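Local coordinates for protein pectate lyase (Erwinia chrysanthemi, PDB 1RU4) that cleaves pectate, the polygalacturonate of plant cell walls, by beta-elimination, as a pectate lyase of the right-handed parallel beta-helix class, at residues A80-A85 with D115-K120; F110-D115 with N139-T144. One frame throughout, in Å; residues are numbered along the deposited sequence.

Contact 1 (A80-A85 with D115-K120); sequences APIYVA and DYWYFK
Ile82 lies alongside the indole of Trp117, both side chains pointing the same way from neighbouring strands. Its CB sits over one face of the six-membered ring, offset toward the rim, 4.1 Å from the centroid and 21° off the normal, a CH-pi contact; the CG2 methyl approaches CZ3 of Trp117 to 3.4 Å. Val84 meets the same ring differently, its CG2 lying at the edge in the ring plane, 3.7 Å from Trp117 CZ3, while its CB packs against CD2 of Phe119. Branched aliphatics and broad rings suit this side, which faces the interior of the right-handed parallel beta-helix: strands 82-85 and 117-120 are equivalent rungs of successive coils, in register and parallel. Trp117 NE1 is satisfied by Lys74 O. On the other side of the sheet Tyr83 and Tyr118 cross at a slant. CD2 of Tyr83 touches CB of Tyr118 at 3.6 Å, the rings inclined at 45°; an outward tyrosine can pack its ring and still offer a hydroxyl, and here the Tyr118 OH is hydrogen-bonded to Glu142 OE1. The backbones alternate as donor and acceptor, Val84 N reaching Tyr118 O at 2.9 Å.

Contact 2 (F110-D115 with N139-T144); sequences FYVTGD and NTFENT
With CG anti to its own carbonyl carbon (chi1 -62°), Asn139 carries its amide toward the turn at Gly114, while Val112, with CG1 anti to the backbone N (chi1 -175°), divides its methyls between two partners; the two side chains approach from opposite directions. The setting is the interior of the right-handed parallel beta-helix, where residues of strand 110-112, on one face of the coil, meet those around strand 140-142, on another face and one turn further along; no backbone pairing joins them. CG1 of Val112 rests 3.7 Å from Asn139 ND2, and its CG2 reaches the edge of the Phe141 ring near the ring plane, 4.3 Å from CZ. A small branched side chain fits here because one methyl can pack on an amide and the other on a ring. Phe141 also lies nearly parallel to Phe119, the aromatic one coil earlier. Asparagine suits a buried bend because its amide can both donate to and accept from the backbone there: OD1 accepts from Trp117 N, just beyond the turn, while ND2 donates to the turn itself. Both ends of the amide are thus engaged, which should fix its rotation. The donor to Gly114 O lies in the carbonyl plane, and that oxygen lies in the Asn139 amide plane, with ND2 to O at 3.2 Å and an N-H...O angle of 158°.

Overall arrangement
After the first strands from the N terminus, the chain lays down 80-85, passes through strand 92-95 and reaches 110-112 on a different face of the coil; the bend at 113-116 then leads into strand 117-120, and contact 1 closes this first loop by pairing it with 80-85. The chain goes on through strands 122-125 and 132-134 to 139-144, where contact 2 closes a second loop back to 110-115. Because 110-114 lies within the first loop and 139-144 beyond it, the two loops cross rather than nest, sharing Asp115. Contact 1 joins successive coils along one face, whereas contact 2 spans the interior between faces. Strand 117-120 also pairs with 140-142, linking both contacts.

Contact 1 (A80-A85 with D115-K120)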
# COMPACT_ATOMS: atom_id res chain seq x y z
N ALA A 80 -15.42 -17.24 -7.03
CA ALA A 80 -16.33 -17.24 -5.89
C ALA A 80 -15.57 -16.90 -4.60
O ALA A 80 -15.41 -17.75 -3.72
CB ALA A 80 -17.01 -18.59 -5.76
N PRO A 81 -15.08 -15.66 -4.49
CA PRO A 81 -14.34 -15.25 -3.29
C PRO A 81 -15.29 -15.09 -2.10
O PRO A 81 -16.51 -15.03 -2.28
CB PRO A 81 -13.76 -13.89 -3.68
CG PRO A 81 -13.78 -13.90 -5.19
CD PRO A 81 -15.09 -14.57 -5.48
N ILE A 82 -14.73 -15.07 -0.90
CA ILE A 82 -15.52 -14.74 0.28
C ILE A 82 -15.36 -13.23 0.46
O ILE A 82 -14.26 -12.74 0.68
CB ILE A 82 -15.03 -15.46 1.56
CG1 ILE A 82 -15.16 -16.97 1.39
CG2 ILE A 82 -15.84 -14.99 2.76
CD1 ILE A 82 -14.59 -17.77 2.56
N TYR A 83 -16.47 -12.51 0.29
CA TYR A 83 -16.46 -11.06 0.37
C TYR A 83 -16.72 -10.53 1.78
O TYR A 83 -17.59 -11.02 2.49
CB TYR A 83 -17.53 -10.47 -0.56
CG TYR A 83 -17.35 -10.78 -2.03
CD1 TYR A 83 -18.06 -11.81 -2.64
CD2 TYR A 83 -16.52 -9.98 -2.83
CE1 TYR A 83 -17.96 -12.04 -4.01
CE2 TYR A 83 -16.42 -10.20 -4.20
CZ TYR A 83 -17.14 -11.23 -4.79
OH TYR A 83 -17.06 -11.44 -6.15
N VAL A 84 -15.96 -9.51 2.17
CA VAL A 84 -16.16 -8.82 3.45
C VAL A 84 -16.11 -7.33 3.09
O VAL A 84 -15.07 -6.83 2.66
CB VAL A 84 -15.03 -9.15 4.46
CG1 VAL A 84 -15.26 -8.39 5.77
CG2 VAL A 84 -14.98 -10.65 4.73
N ALA A 85 -17.23 -6.64 3.25
CA ALA A 85 -17.29 -5.24 2.82
C ALA A 85 -18.24 -4.35 3.61
O ALA A 85 -19.30 -4.80 4.07
CB ALA A 85 -17.63 -5.17 1.33
N ASP A 115 -7.36 -18.58 1.32
CA ASP A 115 -7.26 -18.04 -0.04
C ASP A 115 -8.58 -17.41 -0.49
O ASP A 115 -9.64 -17.68 0.07
CB ASP A 115 -6.92 -19.15 -1.04
CG ASP A 115 -5.61 -19.86 -0.74
OD1 ASP A 115 -5.45 -21.01 -1.21
OD2 ASP A 115 -4.74 -19.30 -0.05
N TYR A 116 -8.49 -16.59 -1.53
CA TYR A 116 -9.65 -15.99 -2.19
C TYR A 116 -10.59 -15.17 -1.32
O TYR A 116 -11.82 -15.27 -1.44
CB TYR A 116 -10.43 -17.06 -2.97
CG TYR A 116 -9.68 -17.61 -4.16
CD1 TYR A 116 -9.02 -18.84 -4.09
CD2 TYR A 116 -9.61 -16.90 -5.36
CE1 TYR A 116 -8.31 -19.34 -5.18
CE2 TYR A 116 -8.91 -17.40 -6.46
CZ TYR A 116 -8.26 -18.62 -6.36
OH TYR A 116 -7.56 -19.11 -7.44
N TRP A 117 -10.02 -14.35 -0.44
CA TRP A 117 -10.81 -13.40 0.33
C TRP A 117 -10.85 -12.10 -0.47
O TRP A 117 -9.93 -11.80 -1.23
CB TRP A 117 -10.16 -13.12 1.69
CG TRP A 117 -10.35 -14.22 2.68
CD1 TRP A 117 -9.55 -15.31 2.85
CD2 TRP A 117 -11.42 -14.36 3.61
NE1 TRP A 117 -10.06 -16.13 3.82
CE2 TRP A 117 -11.22 -15.57 4.31
CE3 TRP A 117 -12.54 -13.58 3.93
CZ2 TRP A 117 -12.09 -16.03 5.30
CZ3 TRP A 117 -13.42 -14.04 4.92
CH2 TRP A 117 -13.18 -15.25 5.59
N TYR A 118 -11.94 -11.35 -0.33
CA TYR A 118 -12.05 -10.07 -1.02
C TYR A 118 -12.59 -9.02 -0.04
O TYR A 118 -13.79 -9.00 0.26
CB TYR A 118 -12.96 -10.18 -2.25
CG TYR A 118 -12.73 -9.09 -3.27
CD1 TYR A 118 -12.20 -9.38 -4.53
CD2 TYR A 118 -13.00 -7.75 -2.97
CE1 TYR A 118 -11.94 -8.37 -5.45
CE2 TYR A 118 -12.74 -6.73 -3.88
CZ TYR A 118 -12.20 -7.05 -5.12
OH TYR A 118 -11.90 -6.05 -6.02
N PHE A 119 -11.69 -8.19 0.47
CA PHE A 119 -12.04 -7.13 1.42
C PHE A 119 -12.25 -5.80 0.71
O PHE A 119 -11.47 -5.45 -0.18
CB PHE A 119 -10.92 -6.95 2.46
CG PHE A 119 -10.69 -8.15 3.33
CD1 PHE A 119 -9.79 -9.14 2.95
CD2 PHE A 119 -11.33 -8.27 4.56
CE1 PHE A 119 -9.53 -10.23 3.78
CE2 PHE A 119 -11.09 -9.36 5.39
CZ PHE A 119 -10.18 -10.34 5.00
N LYS A 120 -13.27 -5.05 1.11
CA LYS A 120 -13.52 -3.73 0.52
C LYS A 120 -14.10 -2.76 1.54
O LYS A 120 -15.09 -3.06 2.21
CB LYS A 120 -14.45 -3.85 -0.69
CG LYS A 120 -14.61 -2.55 -1.47
CD LYS A 120 -15.41 -2.75 -2.75
CE LYS A 120 -15.50 -1.46 -3.54
NZ LYS A 120 -16.23 -1.62 -4.84

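Contact 2 (F110-D115 with N139-T144)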
# COMPACT_ATOMS: atom_id res chain seq x y z
N PHE A 110 -5.66 -8.70 11.34
CA PHE A 110 -6.20 -9.74 10.47
C PHE A 110 -5.07 -10.71 10.08
O PHE A 110 -4.08 -10.30 9.48
CB PHE A 110 -6.76 -9.14 9.17
CG PHE A 110 -8.07 -8.40 9.34
CD1 PHE A 110 -8.66 -8.23 10.59
CD2 PHE A 110 -8.71 -7.87 8.22
CE1 PHE A 110 -9.87 -7.54 10.72
CE2 PHE A 110 -9.92 -7.19 8.34
CZ PHE A 110 -10.50 -7.02 9.59
N TYR A 111 -5.22 -11.98 10.44
CA TYR A 111 -4.25 -13.00 10.05
C TYR A 111 -4.91 -13.82 8.95
O TYR A 111 -5.79 -14.64 9.21
CB TYR A 111 -3.90 -13.88 11.26
CG TYR A 111 -2.83 -14.93 11.03
CD1 TYR A 111 -2.83 -16.12 11.77
CD2 TYR A 111 -1.79 -14.74 10.11
CE1 TYR A 111 -1.84 -17.08 11.60
CE2 TYR A 111 -0.79 -15.70 9.94
CZ TYR A 111 -0.82 -16.86 10.69
OH TYR A 111 0.16 -17.82 10.53
N VAL A 112 -4.51 -13.56 7.70
CA VAL A 112 -5.13 -14.20 6.55
C VAL A 112 -4.32 -15.40 6.06
O VAL A 112 -3.32 -15.24 5.36
CB VAL A 112 -5.34 -13.19 5.39
CG1 VAL A 112 -6.11 -13.84 4.24
CG2 VAL A 112 -6.10 -11.96 5.90
N THR A 113 -4.75 -16.60 6.45
CA THR A 113 -4.07 -17.83 6.06
C THR A 113 -4.78 -18.53 4.91
O THR A 113 -4.19 -19.34 4.20
CB THR A 113 -3.94 -18.81 7.24
OG1 THR A 113 -5.25 -19.23 7.65
CG2 THR A 113 -3.25 -18.15 8.41
N GLY A 114 -6.06 -18.21 4.74
CA GLY A 114 -6.86 -18.79 3.67
C GLY A 114 -6.68 -18.07 2.34
O GLY A 114 -5.95 -17.08 2.25
N ASP A 115 -7.36 -18.58 1.32
CA ASP A 115 -7.26 -18.04 -0.04
C ASP A 115 -8.58 -17.41 -0.49
O ASP A 115 -9.64 -17.68 0.07
CB ASP A 115 -6.92 -19.15 -1.04
CG ASP A 115 -5.61 -19.86 -0.74
OD1 ASP A 115 -5.45 -21.01 -1.21
OD2 ASP A 115 -4.74 -19.30 -0.05
N ASN A 139 -5.82 -13.33 -2.55
CA ASN A 139 -6.64 -12.44 -1.74
C ASN A 139 -6.59 -11.02 -2.31
O ASN A 139 -5.60 -10.63 -2.94
CB ASN A 139 -6.15 -12.44 -0.29
CG ASN A 139 -6.25 -13.81 0.35
OD1 ASN A 139 -7.34 -14.36 0.51
ND2 ASN A 139 -5.10 -14.36 0.74
N THR A 140 -7.66 -10.27 -2.11
CA THR A 140 -7.73 -8.90 -2.60
C THR A 140 -8.14 -7.95 -1.49
O THR A 140 -9.04 -8.25 -0.70
CB THR A 140 -8.72 -8.77 -3.78
OG1 THR A 140 -8.33 -9.66 -4.83
CG2 THR A 140 -8.72 -7.34 -4.32
N PHE A 141 -7.45 -6.81 -1.42
CA PHE A 141 -7.75 -5.77 -0.43
C PHE A 141 -7.98 -4.49 -1.22
O PHE A 141 -7.03 -3.88 -1.71
CB PHE A 141 -6.56 -5.60 0.53
CG PHE A 141 -6.20 -6.86 1.28
CD1 PHE A 141 -5.40 -7.83 0.68
CD2 PHE A 141 -6.69 -7.09 2.56
CE1 PHE A 141 -5.09 -9.01 1.34
CE2 PHE A 141 -6.39 -8.28 3.23
CZ PHE A 141 -5.59 -9.24 2.62
N GLU A 142 -9.25 -4.12 -1.37
CA GLU A 142 -9.61 -2.94 -2.16
C GLU A 142 -10.20 -1.84 -1.30
O GLU A 142 -11.13 -2.07 -0.53
CB GLU A 142 -10.60 -3.32 -3.27
CG GLU A 142 -11.00 -2.13 -4.14
CD GLU A 142 -12.01 -2.46 -5.23
OE1 GLU A 142 -12.61 -3.55 -5.22
OE2 GLU A 142 -12.21 -1.60 -6.12
N ASN A 143 -9.68 -0.62 -1.46
CA ASN A 143 -10.16 0.54 -0.70
C ASN A 143 -10.16 0.22 0.80
O ASN A 143 -11.16 0.42 1.49
CB ASN A 143 -11.55 0.96 -1.18
CG ASN A 143 -11.98 2.31 -0.62
OD1 ASN A 143 -11.15 3.14 -0.27
ND2 ASN A 143 -13.29 2.52 -0.53
N THR A 144 -9.03 -0.32 1.26
CA THR A 144 -8.84 -0.65 2.67
C THR A 144 -7.77 0.26 3.28
O THR A 144 -7.12 1.03 2.56
CB THR A 144 -8.41 -2.13 2.85
OG1 THR A 144 -7.17 -2.37 2.16
CG2 THR A 144 -9.48 -3.07 2.33